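Local atomic coordinates of hydrogen peroxide-inducible genes activator (Corynebacterium glutamicum, PDB entry 6G1D), a protein that probably senses hydrogen peroxide through its regulatory domain and, as a LysR-family transcription factor, binds DNA to switch on peroxide-inducible genes. Residues L12-T17 with L45-T50; F174-A179 with S250-I255; L243-L248 with C262-L267. The protein carries 1 engineered substitution. One frame throughout, in Å; residues are numbered along the deposited sequence.

Interaction 1 of 3, residues L12-T17 with L45-T50; sequences LAQLRT and LVALET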
ATOM      1  N   LEU B  12      30.322 -21.231 -15.462  1.00 46.81           N
ATOM      2  CA  LEU B  12      29.218 -20.330 -15.759  1.00 48.13           C
ATOM      3  C   LEU B  12      28.485 -20.748 -17.047  1.00 47.77           C
ATOM      4  O   LEU B  12      27.248 -20.743 -17.081  1.00 49.35           O
ATOM      5  CB  LEU B  12      29.696 -18.888 -15.830  1.00 47.43           C
ATOM      6  CG  LEU B  12      30.077 -18.332 -14.456  1.00 47.30           C
ATOM      7  CD1 LEU B  12      30.964 -17.103 -14.627  1.00 47.25           C
ATOM      8  CD2 LEU B  12      28.852 -18.095 -13.532  1.00 46.03           C
ATOM      9  N   ALA B  13      29.218 -21.189 -18.061  1.00 45.22           N
ATOM     10  CA  ALA B  13      28.591 -21.622 -19.325  1.00 45.52           C
ATOM     11  C   ALA B  13      27.628 -22.769 -19.091  1.00 44.75           C
ATOM     12  O   ALA B  13      26.556 -22.822 -19.664  1.00 45.05           O
ATOM     13  CB  ALA B  13      29.633 -21.996 -20.387  1.00 46.24           C
ATOM     14  N   GLN B  14      28.003 -23.706 -18.232  1.00 43.65           N
ATOM     15  CA  GLN B  14      27.115 -24.817 -17.932  1.00 43.10           C
ATOM     16  C   GLN B  14      25.886 -24.368 -17.198  1.00 42.78           C
ATOM     17  O   GLN B  14      24.790 -24.842 -17.471  1.00 42.85           O
ATOM     18  CB  GLN B  14      27.873 -25.883 -17.117  1.00 42.65           C
ATOM     19  CG  GLN B  14      28.855 -26.687 -17.988  1.00 43.35           C
ATOM     20  CD  GLN B  14      29.922 -27.405 -17.189  1.00 43.36           C
ATOM     21  OE1 GLN B  14      30.036 -27.277 -15.956  1.00 42.85           O
ATOM     22  NE2 GLN B  14      30.686 -28.213 -17.903  1.00 44.24           N
ATOM     23  N   LEU B  15      26.054 -23.450 -16.251  1.00 44.00           N
ATOM     24  CA  LEU B  15      24.924 -22.904 -15.523  1.00 44.02           C
ATOM     25  C   LEU B  15      23.991 -22.138 -16.440  1.00 44.92           C
ATOM     26  O   LEU B  15      22.766 -22.256 -16.280  1.00 45.10           O
ATOM     27  CB  LEU B  15      25.385 -22.046 -14.349  1.00 43.78           C
ATOM     28  CG  LEU B  15      26.103 -22.824 -13.209  1.00 43.05           C
ATOM     29  CD1 LEU B  15      26.499 -21.839 -12.114  1.00 42.54           C
ATOM     30  CD2 LEU B  15      25.231 -23.910 -12.646  1.00 42.91           C
ATOM     31  N   ARG B  16      24.539 -21.356 -17.387  1.00 48.55           N
ATOM     32  CA  ARG B  16      23.693 -20.637 -18.358  1.00 49.80           C
ATOM     33  C   ARG B  16      22.864 -21.630 -19.157  1.00 49.89           C
ATOM     34  O   ARG B  16      21.661 -21.448 -19.330  1.00 50.67           O
ATOM     35  CB  ARG B  16      24.511 -19.748 -19.302  1.00 50.84           C
ATOM     36  CG  ARG B  16      25.035 -18.503 -18.573  1.00 52.66           C
ATOM     37  CD  ARG B  16      25.596 -17.352 -19.385  1.00 57.66           C
ATOM     38  NE  ARG B  16      27.038 -17.463 -19.627  1.00 68.40           N
ATOM     39  CZ  ARG B  16      28.036 -16.926 -18.904  1.00 64.11           C
ATOM     40  NH1 ARG B  16      27.838 -16.151 -17.817  1.00 51.64           N
ATOM     41  NH2 ARG B  16      29.293 -17.135 -19.321  1.00 60.01           N
ATOM     42  N   THR B  17      23.479 -22.714 -19.610  1.00 47.76           N
ATOM     43  CA  THR B  17      22.733 -23.750 -20.307  1.00 48.06           C
ATOM     44  C   THR B  17      21.585 -24.298 -19.484  1.00 47.70           C
ATOM     45  O   THR B  17      20.470 -24.416 -19.976  1.00 48.58           O
ATOM     46  CB  THR B  17      23.655 -24.903 -20.783  1.00 47.83           C
ATOM     47  OG1 THR B  17      24.406 -24.468 -21.891  1.00 49.29           O
ATOM     48  CG2 THR B  17      22.862 -26.130 -21.211  1.00 48.28           C
ATOM     49  N   LEU B  45      24.869 -29.555 -20.785  1.00 42.17           N
ATOM     50  CA  LEU B  45      23.934 -30.005 -19.760  1.00 41.56           C
ATOM     51  C   LEU B  45      24.374 -31.348 -19.182  1.00 41.84           C
ATOM     52  O   LEU B  45      24.348 -31.513 -17.979  1.00 40.79           O
ATOM     53  CB  LEU B  45      22.526 -30.140 -20.317  1.00 42.26           C
ATOM     54  CG  LEU B  45      21.472 -30.705 -19.344  1.00 41.87           C
ATOM     55  CD1 LEU B  45      21.272 -29.781 -18.160  1.00 40.68           C
ATOM     56  CD2 LEU B  45      20.182 -31.067 -20.068  1.00 43.08           C
ATOM     57  N   VAL B  46      24.750 -32.302 -20.026  1.00 46.82           N
ATOM     58  CA  VAL B  46      25.172 -33.647 -19.579  1.00 47.21           C
ATOM     59  C   VAL B  46      26.476 -33.563 -18.770  1.00 46.47           C
ATOM     60  O   VAL B  46      26.640 -34.278 -17.810  1.00 46.18           O
ATOM     61  CB  VAL B  46      25.284 -34.654 -20.782  1.00 49.24           C
ATOM     62  CG1 VAL B  46      26.013 -35.944 -20.420  1.00 50.09           C
ATOM     63  CG2 VAL B  46      23.898 -34.955 -21.343  1.00 50.05           C
ATOM     64  N   ALA B  47      27.381 -32.671 -19.134  1.00 44.79           N
ATOM     65  CA  ALA B  47      28.603 -32.431 -18.346  1.00 44.21           C
ATOM     66  C   ALA B  47      28.248 -31.926 -16.950  1.00 42.75           C
ATOM     67  O   ALA B  47      28.833 -32.368 -15.959  1.00 42.60           O
ATOM     68  CB  ALA B  47      29.534 -31.446 -19.051  1.00 44.50           C
ATOM     69  N   LEU B  48      27.280 -31.010 -16.872  1.00 37.41           N
ATOM     70  CA  LEU B  48      26.795 -30.515 -15.595  1.00 36.36           C
ATOM     71  C   LEU B  48      26.154 -31.643 -14.766  1.00 36.30           C
ATOM     72  O   LEU B  48      26.473 -31.819 -13.599  1.00 35.98           O
ATOM     73  CB  LEU B  48      25.811 -29.358 -15.806  1.00 36.01           C
ATOM     74  CG  LEU B  48      25.261 -28.677 -14.553  1.00 35.31           C
ATOM     75  CD1 LEU B  48      26.342 -28.083 -13.677  1.00 35.10           C
ATOM     76  CD2 LEU B  48      24.296 -27.579 -14.979  1.00 35.47           C
ATOM     77  N   GLU B  49      25.250 -32.348 -15.425  1.00 42.92           N
ATOM     78  CA  GLU B  49      24.552 -33.454 -14.689  0.85 43.20           C
ATOM     79  C   GLU B  49      25.452 -34.699 -14.203  1.00 44.03           C
ATOM     80  O   GLU B  49      25.508 -35.194 -13.029  1.00 44.08           O
ATOM     81  CB  GLU B  49      23.451 -34.019 -15.570  0.85 44.13           C
ATOM     82  CG  GLU B  49      22.322 -33.033 -15.818  0.85 43.75           C
ATOM     83  CD  GLU B  49      21.224 -33.600 -16.707  0.85 44.99           C
ATOM     84  OE1 GLU B  49      20.060 -33.471 -16.284  0.85 45.02           O
ATOM     85  OE2 GLU B  49      21.512 -34.190 -17.799  0.85 50.81           O
ATOM     86  N   THR B  50      26.423 -34.961 -15.072  1.00 42.73           N
ATOM     87  CA  THR B  50      27.404 -35.983 -14.740  1.00 43.75           C
ATOM     88  C   THR B  50      28.350 -35.507 -13.653  1.00 43.14           C
ATOM     89  O   THR B  50      28.613 -36.235 -12.703  1.00 43.66           O
ATOM     90  CB  THR B  50      28.243 -36.355 -15.966  1.00 45.02           C
ATOM     91  OG1 THR B  50      27.375 -36.805 -16.987  1.00 45.93           O
ATOM     92  CG2 THR B  50      29.295 -37.461 -15.647  1.00 46.40           C
TER
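The carboxamide of Q14 meets A47 across the contact: A47 CB sits 3.6 Å from Q14 NE2 and well out of the amide plane, so the methyl packs over the nitrogen end of the amide. The chain beyond CG is extended, and OE1 at the other end of the group is hydrogen-bonded to Y8 OH; a bound PEG molecule also lies about 3 Å from this side chain. The other flat group, the R16 guanidinium, takes no part in this contact; L12 C lies over the centre of one face. L48 packs beside the Q14 backbone. Its chi1 of -177° turns CG anti to the backbone N. L48 CD2 comes 3.7 Å from Q14 O, while the CB atoms of Q14 and L48 are 4.2 Å apart. L15 CD2 reaches L48 CD1 at a looser 4.4 Å. Farther along, T17 presents CG2 to L45, 4.0 Å from L45 N, the two side chains meeting obliquely. The axes of the two helical segments pass 9.2 Å apart at 105°. This is the first helix of the LysR-type DNA-binding domain packed on helix 38-52, which in this family is the probable recognition helix. No hydrogen bond joins the two segments, so the join rests on van der Waals contact, much of it methyls set against the Q14 amide and backbone N and O atoms, with Q14 OE1 hydrogen-bonded to Y8 OH.

Interaction 2 of 3, residues F174-A179 with S250-I255; sequences FIVVTA and STLVPI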
ATOM      1  N   PHE B 174      10.217  29.392 -10.611  1.00 35.62           N
ATOM      2  CA  PHE B 174       8.841  29.004 -10.896  1.00 35.39           C
ATOM      3  C   PHE B 174       8.194  29.987 -11.898  1.00 36.79           C
ATOM      4  O   PHE B 174       8.699  31.066 -12.149  1.00 40.18           O
ATOM      5  CB  PHE B 174       7.990  29.001  -9.635  1.00 36.68           C
ATOM      6  CG  PHE B 174       8.521  28.113  -8.548  1.00 37.99           C
ATOM      7  CD1 PHE B 174       8.823  26.796  -8.812  1.00 38.24           C
ATOM      8  CD2 PHE B 174       8.695  28.595  -7.258  1.00 38.98           C
ATOM      9  CE1 PHE B 174       9.320  25.971  -7.819  1.00 43.11           C
ATOM     10  CE2 PHE B 174       9.173  27.787  -6.264  1.00 42.51           C
ATOM     11  CZ  PHE B 174       9.488  26.473  -6.546  1.00 42.92           C
ATOM     12  N   ILE B 175       7.082  29.548 -12.450  1.00 32.96           N
ATOM     13  CA  ILE B 175       6.212  30.345 -13.275  1.00 35.01           C
ATOM     14  C   ILE B 175       4.777  30.015 -12.845  1.00 34.88           C
ATOM     15  O   ILE B 175       4.494  28.897 -12.439  1.00 33.60           O
ATOM     16  CB  ILE B 175       6.408  30.033 -14.765  1.00 33.88           C
ATOM     17  CG1 ILE B 175       5.658  31.050 -15.653  1.00 37.66           C
ATOM     18  CG2 ILE B 175       5.984  28.596 -15.126  1.00 33.03           C
ATOM     19  CD1 ILE B 175       6.189  31.123 -17.077  1.00 38.33           C
ATOM     20  N   VAL B 176       3.907  31.011 -12.911  1.00 34.10           N
ATOM     21  CA  VAL B 176       2.484  30.868 -12.585  1.00 34.52           C
ATOM     22  C   VAL B 176       1.743  30.398 -13.820  1.00 34.66           C
ATOM     23  O   VAL B 176       1.929  30.938 -14.899  1.00 38.07           O
ATOM     24  CB  VAL B 176       1.893  32.195 -12.092  1.00 35.66           C
ATOM     25  CG1 VAL B 176       0.425  32.029 -11.712  1.00 38.18           C
ATOM     26  CG2 VAL B 176       2.691  32.747 -10.916  1.00 35.67           C
ATOM     27  N   VAL B 177       0.900  29.403 -13.670  1.00 35.18           N
ATOM     28  CA  VAL B 177       0.143  28.842 -14.767  1.00 35.98           C
ATOM     29  C   VAL B 177      -1.340  28.959 -14.430  1.00 40.71           C
ATOM     30  O   VAL B 177      -1.781  28.549 -13.358  1.00 35.31           O
ATOM     31  CB  VAL B 177       0.498  27.349 -15.005  1.00 35.68           C
ATOM     32  CG1 VAL B 177      -0.283  26.785 -16.193  1.00 35.35           C
ATOM     33  CG2 VAL B 177       1.996  27.224 -15.230  1.00 37.04           C
ATOM     34  N   THR B 178      -2.112  29.500 -15.364  1.00 36.90           N
ATOM     35  CA  THR B 178      -3.541  29.774 -15.166  1.00 37.71           C
ATOM     36  C   THR B 178      -4.308  29.335 -16.392  1.00 40.78           C
ATOM     37  O   THR B 178      -3.711  29.055 -17.438  1.00 38.80           O
ATOM     38  CB  THR B 178      -3.780  31.276 -15.000  1.00 40.44           C
ATOM     39  OG1 THR B 178      -3.514  31.983 -16.234  1.00 40.55           O
ATOM     40  CG2 THR B 178      -2.875  31.844 -13.894  1.00 39.54           C
ATOM     41  N   ALA B 179      -5.638  29.297 -16.281  1.00 38.28           N
ATOM     42  CA  ALA B 179      -6.470  29.161 -17.453  1.00 38.52           C
ATOM     43  C   ALA B 179      -6.248  30.376 -18.359  1.00 38.55           C
ATOM     44  O   ALA B 179      -5.913  31.480 -17.910  1.00 38.78           O
ATOM     45  CB  ALA B 179      -7.943  29.053 -17.076  1.00 41.52           C
ATOM     46  N   SER B 250      -5.394  27.546 -10.300  1.00 37.02           N
ATOM     47  CA  SER B 250      -4.132  27.931 -10.895  1.00 36.23           C
ATOM     48  C   SER B 250      -3.027  27.183 -10.186  1.00 37.10           C
ATOM     49  O   SER B 250      -3.259  26.593  -9.106  1.00 36.48           O
ATOM     50  CB  SER B 250      -3.935  29.435 -10.705  1.00 38.39           C
ATOM     51  OG  SER B 250      -4.961  30.169 -11.358  1.00 38.75           O
ATOM     52  N   THR B 251      -1.809  27.221 -10.731  1.00 38.24           N
ATOM     53  CA  THR B 251      -0.669  26.607 -10.039  1.00 37.81           C
ATOM     54  C   THR B 251       0.646  27.290 -10.364  1.00 37.78           C
ATOM     55  O   THR B 251       0.684  28.271 -11.107  1.00 38.96           O
ATOM     56  CB  THR B 251      -0.638  25.075 -10.283  1.00 41.57           C
ATOM     57  OG1 THR B 251       0.133  24.409  -9.261  1.00 41.20           O
ATOM     58  CG2 THR B 251      -0.073  24.754 -11.658  1.00 39.56           C
ATOM     59  N   LEU B 252       1.704  26.808  -9.723  1.00 37.19           N
ATOM     60  CA  LEU B 252       3.077  27.192 -10.074  1.00 38.94           C
ATOM     61  C   LEU B 252       3.846  25.930 -10.489  1.00 37.49           C
ATOM     62  O   LEU B 252       3.684  24.891  -9.877  1.00 35.89           O
ATOM     63  CB  LEU B 252       3.798  27.895  -8.950  1.00 36.96           C
ATOM     64  CG  LEU B 252       3.449  29.357  -8.663  1.00 39.51           C
ATOM     65  CD1 LEU B 252       2.029  29.525  -8.112  1.00 39.73           C
ATOM     66  CD2 LEU B 252       4.446  29.995  -7.730  1.00 41.49           C
ATOM     67  N   VAL B 253       4.629  26.036 -11.553  1.00 34.92           N
ATOM     68  CA  VAL B 253       5.482  24.939 -11.987  1.00 35.23           C
ATOM     69  C   VAL B 253       6.922  25.436 -12.172  1.00 35.46           C
ATOM     70  O   VAL B 253       7.175  26.624 -12.380  1.00 32.56           O
ATOM     71  CB  VAL B 253       4.978  24.241 -13.256  1.00 34.07           C
ATOM     72  CG1 VAL B 253       3.566  23.727 -13.038  1.00 40.39           C
ATOM     73  CG2 VAL B 253       5.081  25.142 -14.483  1.00 34.89           C
ATOM     74  N   PRO B 254       7.885  24.514 -12.076  1.00 35.86           N
ATOM     75  CA  PRO B 254       9.267  24.895 -12.397  1.00 35.83           C
ATOM     76  C   PRO B 254       9.404  25.193 -13.869  1.00 31.90           C
ATOM     77  O   PRO B 254       8.732  24.551 -14.672  1.00 31.87           O
ATOM     78  CB  PRO B 254      10.073  23.640 -12.050  1.00 37.73           C
ATOM     79  CG  PRO B 254       9.132  22.756 -11.307  1.00 40.70           C
ATOM     80  CD  PRO B 254       7.765  23.088 -11.724  1.00 38.26           C
ATOM     81  N   ILE B 255      10.256  26.148 -14.235  1.00 31.11           N
ATOM     82  CA  ILE B 255      10.370  26.532 -15.637  1.00 31.01           C
ATOM     83  C   ILE B 255      10.787  25.415 -16.603  1.00 30.47           C
ATOM     84  O   ILE B 255      10.377  25.426 -17.759  1.00 30.64           O
ATOM     85  CB  ILE B 255      11.242  27.765 -15.866  1.00 35.40           C
ATOM     86  CG1 ILE B 255      12.676  27.593 -15.349  1.00 33.40           C
ATOM     87  CG2 ILE B 255      10.549  29.012 -15.285  1.00 34.97           C
ATOM     88  CD1 ILE B 255      13.582  28.651 -15.955  1.00 35.82           C
TER
HETATM   89  O   HOH W   1      -6.638  29.517 -13.612  1.00 46.26           O
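An antiparallel strand pair at one side of the six-stranded mixed sheet makes this contact: within the chain, strand 251-254 is outermost and lies against strand 164-179 in the LysR-type effector-binding domain. I175 with V253 and V177 with T251 form the hydrogen-bonded pairs. The straightest bond runs from V177 N to T251 O, 2.8 Å with 176° at the hydrogen, although the donor is tilted out of the carbonyl plane; I175 N to V253 O is more bent at 152°. Between them V176 faces L252 as a non-hydrogen-bonded pair. I175, V177, T251 and V253 share one face of the sheet. There V253 CG2 touches two neighbours, 3.6 Å from I175 CG2 and 3.8 Å from V177 CG2, and M241 of helix 237-245 covers V177, T251 and V253. On the other face V176 and L252 lie side by side, with V176 CG2 4.1 Å from L252 CG, and L252 packs on helix 208-219. The F174 ring turns its edge to P254 CA. Past the last pair, a water bridges the two chain segments, 2.9 Å from both A179 N, whose hydrogen it accepts, and S250 OG.

Interaction 3 of 3, residues L243-L248 with C262-L267; sequences LVVAGL and CTRPGL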
ATOM      1  N   LEU B 243      -6.754  20.243 -14.727  1.00 36.75           N
ATOM      2  CA  LEU B 243      -7.657  20.939 -13.774  1.00 38.74           C
ATOM      3  C   LEU B 243      -7.599  22.437 -14.023  1.00 37.17           C
ATOM      4  O   LEU B 243      -8.625  23.101 -13.961  1.00 38.12           O
ATOM      5  CB  LEU B 243      -7.325  20.592 -12.302  1.00 37.41           C
ATOM      6  CG  LEU B 243      -7.388  19.086 -12.026  1.00 37.93           C
ATOM      7  CD1 LEU B 243      -6.936  18.755 -10.619  1.00 37.96           C
ATOM      8  CD2 LEU B 243      -8.775  18.497 -12.222  1.00 39.58           C
ATOM      9  N   VAL B 244      -6.400  22.959 -14.309  1.00 36.09           N
ATOM     10  CA  VAL B 244      -6.223  24.383 -14.584  1.00 36.00           C
ATOM     11  C   VAL B 244      -6.957  24.755 -15.870  1.00 36.75           C
ATOM     12  O   VAL B 244      -7.665  25.772 -15.899  1.00 39.02           O
ATOM     13  CB  VAL B 244      -4.736  24.784 -14.667  1.00 36.07           C
ATOM     14  CG1 VAL B 244      -4.599  26.222 -15.159  1.00 35.23           C
ATOM     15  CG2 VAL B 244      -4.044  24.638 -13.326  1.00 35.22           C
ATOM     16  N   VAL B 245      -6.826  23.934 -16.917  1.00 36.76           N
ATOM     17  CA  VAL B 245      -7.531  24.190 -18.198  1.00 37.45           C
ATOM     18  C   VAL B 245      -9.029  24.232 -17.972  1.00 38.87           C
ATOM     19  O   VAL B 245      -9.724  25.062 -18.505  1.00 39.74           O
ATOM     20  CB  VAL B 245      -7.198  23.104 -19.257  1.00 37.50           C
ATOM     21  CG1 VAL B 245      -8.119  23.172 -20.464  1.00 38.85           C
ATOM     22  CG2 VAL B 245      -5.761  23.214 -19.708  1.00 36.35           C
ATOM     23  N   ALA B 246      -9.523  23.327 -17.146  1.00 39.23           N
ATOM     24  CA  ALA B 246     -10.956  23.242 -16.800  1.00 40.74           C
ATOM     25  C   ALA B 246     -11.460  24.347 -15.864  1.00 41.13           C
ATOM     26  O   ALA B 246     -12.636  24.316 -15.496  1.00 43.38           O
ATOM     27  CB  ALA B 246     -11.284  21.871 -16.225  1.00 41.22           C
ATOM     28  N   GLY B 247     -10.597  25.297 -15.476  1.00 45.09           N
ATOM     29  CA  GLY B 247     -10.987  26.437 -14.623  1.00 47.14           C
ATOM     30  C   GLY B 247     -11.139  26.116 -13.122  1.00 47.46           C
ATOM     31  O   GLY B 247     -11.740  26.871 -12.409  1.00 45.47           O
ATOM     32  N   LEU B 248     -10.555  25.022 -12.651  1.00 49.51           N
ATOM     33  CA  LEU B 248     -10.659  24.637 -11.247  1.00 47.30           C
ATOM     34  C   LEU B 248      -9.631  25.325 -10.353  1.00 48.17           C
ATOM     35  O   LEU B 248      -9.707  25.189  -9.153  1.00 54.64           O
ATOM     36  CB  LEU B 248     -10.579  23.117 -11.089  1.00 49.16           C
ATOM     37  CG  LEU B 248     -11.800  22.360 -11.605  1.00 52.00           C
ATOM     38  CD1 LEU B 248     -12.161  22.461 -13.064  1.00 63.07           C
ATOM     39  CD2 LEU B 248     -11.643  20.901 -11.229  1.00 54.28           C
ATOM     40  N   CYS B 262       2.981  23.082 -20.239  1.00 39.11           N
ATOM     41  CA  CYS B 262       2.320  24.397 -20.310  1.00 42.66           C
ATOM     42  C   CYS B 262       2.001  24.919 -21.687  1.00 40.24           C
ATOM     43  O   CYS B 262       1.584  26.059 -21.792  1.00 45.09           O
ATOM     44  CB  CYS B 262       3.174  25.463 -19.640  1.00 40.89           C
ATOM     45  SG  CYS B 262       3.573  25.057 -17.972  1.00 46.18           S
ATOM     46  N   THR B 263       2.193  24.099 -22.721  1.00 46.68           N
ATOM     47  CA  THR B 263       1.890  24.490 -24.100  1.00 51.85           C
ATOM     48  C   THR B 263       0.569  23.927 -24.589  1.00 51.51           C
ATOM     49  O   THR B 263       0.124  24.296 -25.676  1.00 53.67           O
ATOM     50  CB  THR B 263       2.989  24.035 -25.071  1.00 51.51           C
ATOM     51  OG1 THR B 263       3.069  22.609 -25.070  1.00 56.95           O
ATOM     52  CG2 THR B 263       4.333  24.632 -24.647  1.00 53.20           C
ATOM     53  N   ARG B 264      -0.085  23.061 -23.795  1.00 45.65           N
ATOM     54  CA  ARG B 264      -1.378  22.532 -24.223  1.00 44.53           C
ATOM     55  C   ARG B 264      -2.404  23.668 -24.345  1.00 47.06           C
ATOM     56  O   ARG B 264      -2.231  24.707 -23.710  1.00 45.73           O
ATOM     57  CB  ARG B 264      -1.857  21.436 -23.296  1.00 44.93           C
ATOM     58  CG  ARG B 264      -2.274  21.912 -21.938  1.00 50.87           C
ATOM     59  CD  ARG B 264      -2.478  20.743 -20.980  1.00 48.91           C
ATOM     60  NE  ARG B 264      -1.201  20.224 -20.536  1.00 47.94           N
ATOM     61  CZ  ARG B 264      -1.000  19.047 -19.958  1.00 50.16           C
ATOM     62  NH1 ARG B 264      -2.021  18.223 -19.703  1.00 52.28           N
ATOM     63  NH2 ARG B 264       0.236  18.697 -19.600  1.00 51.46           N
ATOM     64  N   PRO B 265      -3.433  23.488 -25.187  1.00 46.45           N
ATOM     65  CA  PRO B 265      -4.426  24.566 -25.374  1.00 46.22           C
ATOM     66  C   PRO B 265      -5.203  24.843 -24.080  1.00 46.95           C
ATOM     67  O   PRO B 265      -5.474  23.895 -23.315  1.00 45.73           O
ATOM     68  CB  PRO B 265      -5.400  23.978 -26.416  1.00 50.28           C
ATOM     69  CG  PRO B 265      -4.677  22.826 -27.052  1.00 50.82           C
ATOM     70  CD  PRO B 265      -3.774  22.292 -25.990  1.00 46.76           C
ATOM     71  N   GLY B 266      -5.484  26.115 -23.816  1.00 38.62           N
ATOM     72  CA  GLY B 266      -6.254  26.526 -22.656  1.00 39.07           C
ATOM     73  C   GLY B 266      -5.480  26.980 -21.438  1.00 38.38           C
ATOM     74  O   GLY B 266      -6.109  27.263 -20.393  1.00 38.86           O
ATOM     75  N   LEU B 267      -4.145  27.056 -21.549  1.00 37.97           N
ATOM     76  CA  LEU B 267      -3.301  27.550 -20.469  1.00 37.34           C
ATOM     77  C   LEU B 267      -2.692  28.881 -20.814  1.00 37.49           C
ATOM     78  O   LEU B 267      -2.453  29.152 -21.968  1.00 42.01           O
ATOM     79  CB  LEU B 267      -2.186  26.565 -20.171  1.00 36.21           C
ATOM     80  CG  LEU B 267      -2.616  25.212 -19.618  1.00 40.10           C
ATOM     81  CD1 LEU B 267      -1.400  24.359 -19.341  1.00 42.57           C
ATOM     82  CD2 LEU B 267      -3.384  25.372 -18.333  1.00 43.61           C
TER
HETATM   83  O   HOH W   2      -8.737  27.027 -20.255  1.00 41.03           O
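V244 and V245, in the last turn of helix 237-245, close on the CD2 end of L267. L267 CD2 lies 3.5 Å from V244 CG1 and equally close to V245 CG2, the second pair tighter than ordinary van der Waals contact. Both valines cross the leucine side chain at about a right angle, so the methyl is held between two branched side chains. V245 CG2, anti to the carbonyl carbon and beside the backbone N, also reaches back to the turn, 3.7 Å from P265 O.

The other side is loose. R264 to L267 form a type II beta turn with G266 at its third position, where the positive phi of 97° suits a residue without a side chain. With no CB in the way, G266 brings its CA within 5.2 Å of V245 CA. The two backbones still do not bond directly: one water donates to V245 O at 2.8 Å and to G266 O at 2.6 Å, bridging two carbonyls that could not pair with each other. P265 beside it is exposed, and R264 touches V245 CG2 only through CD, at 4.3 Å. Its guanidinium is engaged instead by a salt bridge to E261 and a hydrogen bond to Q242, which tie the turn back to helices 258-261 and 237-245.

The helix itself ends in a Schellman motif at G247. Around the contact, L267 opens strand 267-287 and packs on M241 and on V177 of strand 164-179, G266 shares a backbone hydrogen bond with S180, and L115, L119 and W260 of the third subunit pack on L243, A246 and R264, respectively.

Interaction 1 comes first along the chain and stands apart, in the helical DNA-binding domain; its centre is about 60 Å from that of interaction 2 and about 61 Å from that of interaction 3, on the opposite side of the chain's centre. Interactions 2 and 3 share the effector-binding domain, their centres about 11 Å apart and their segments alternating along the chain. Helix 237-245 leads into strand 251-254, and both contacts meet strand 164-179. They touch directly: V244 CG1 is 3.4 Å from T178 C, and V253 CG2 packs on C262 SG. If peroxide is sensed in the effector-binding domain, as the family suggests, the signal would have to cross between the domains.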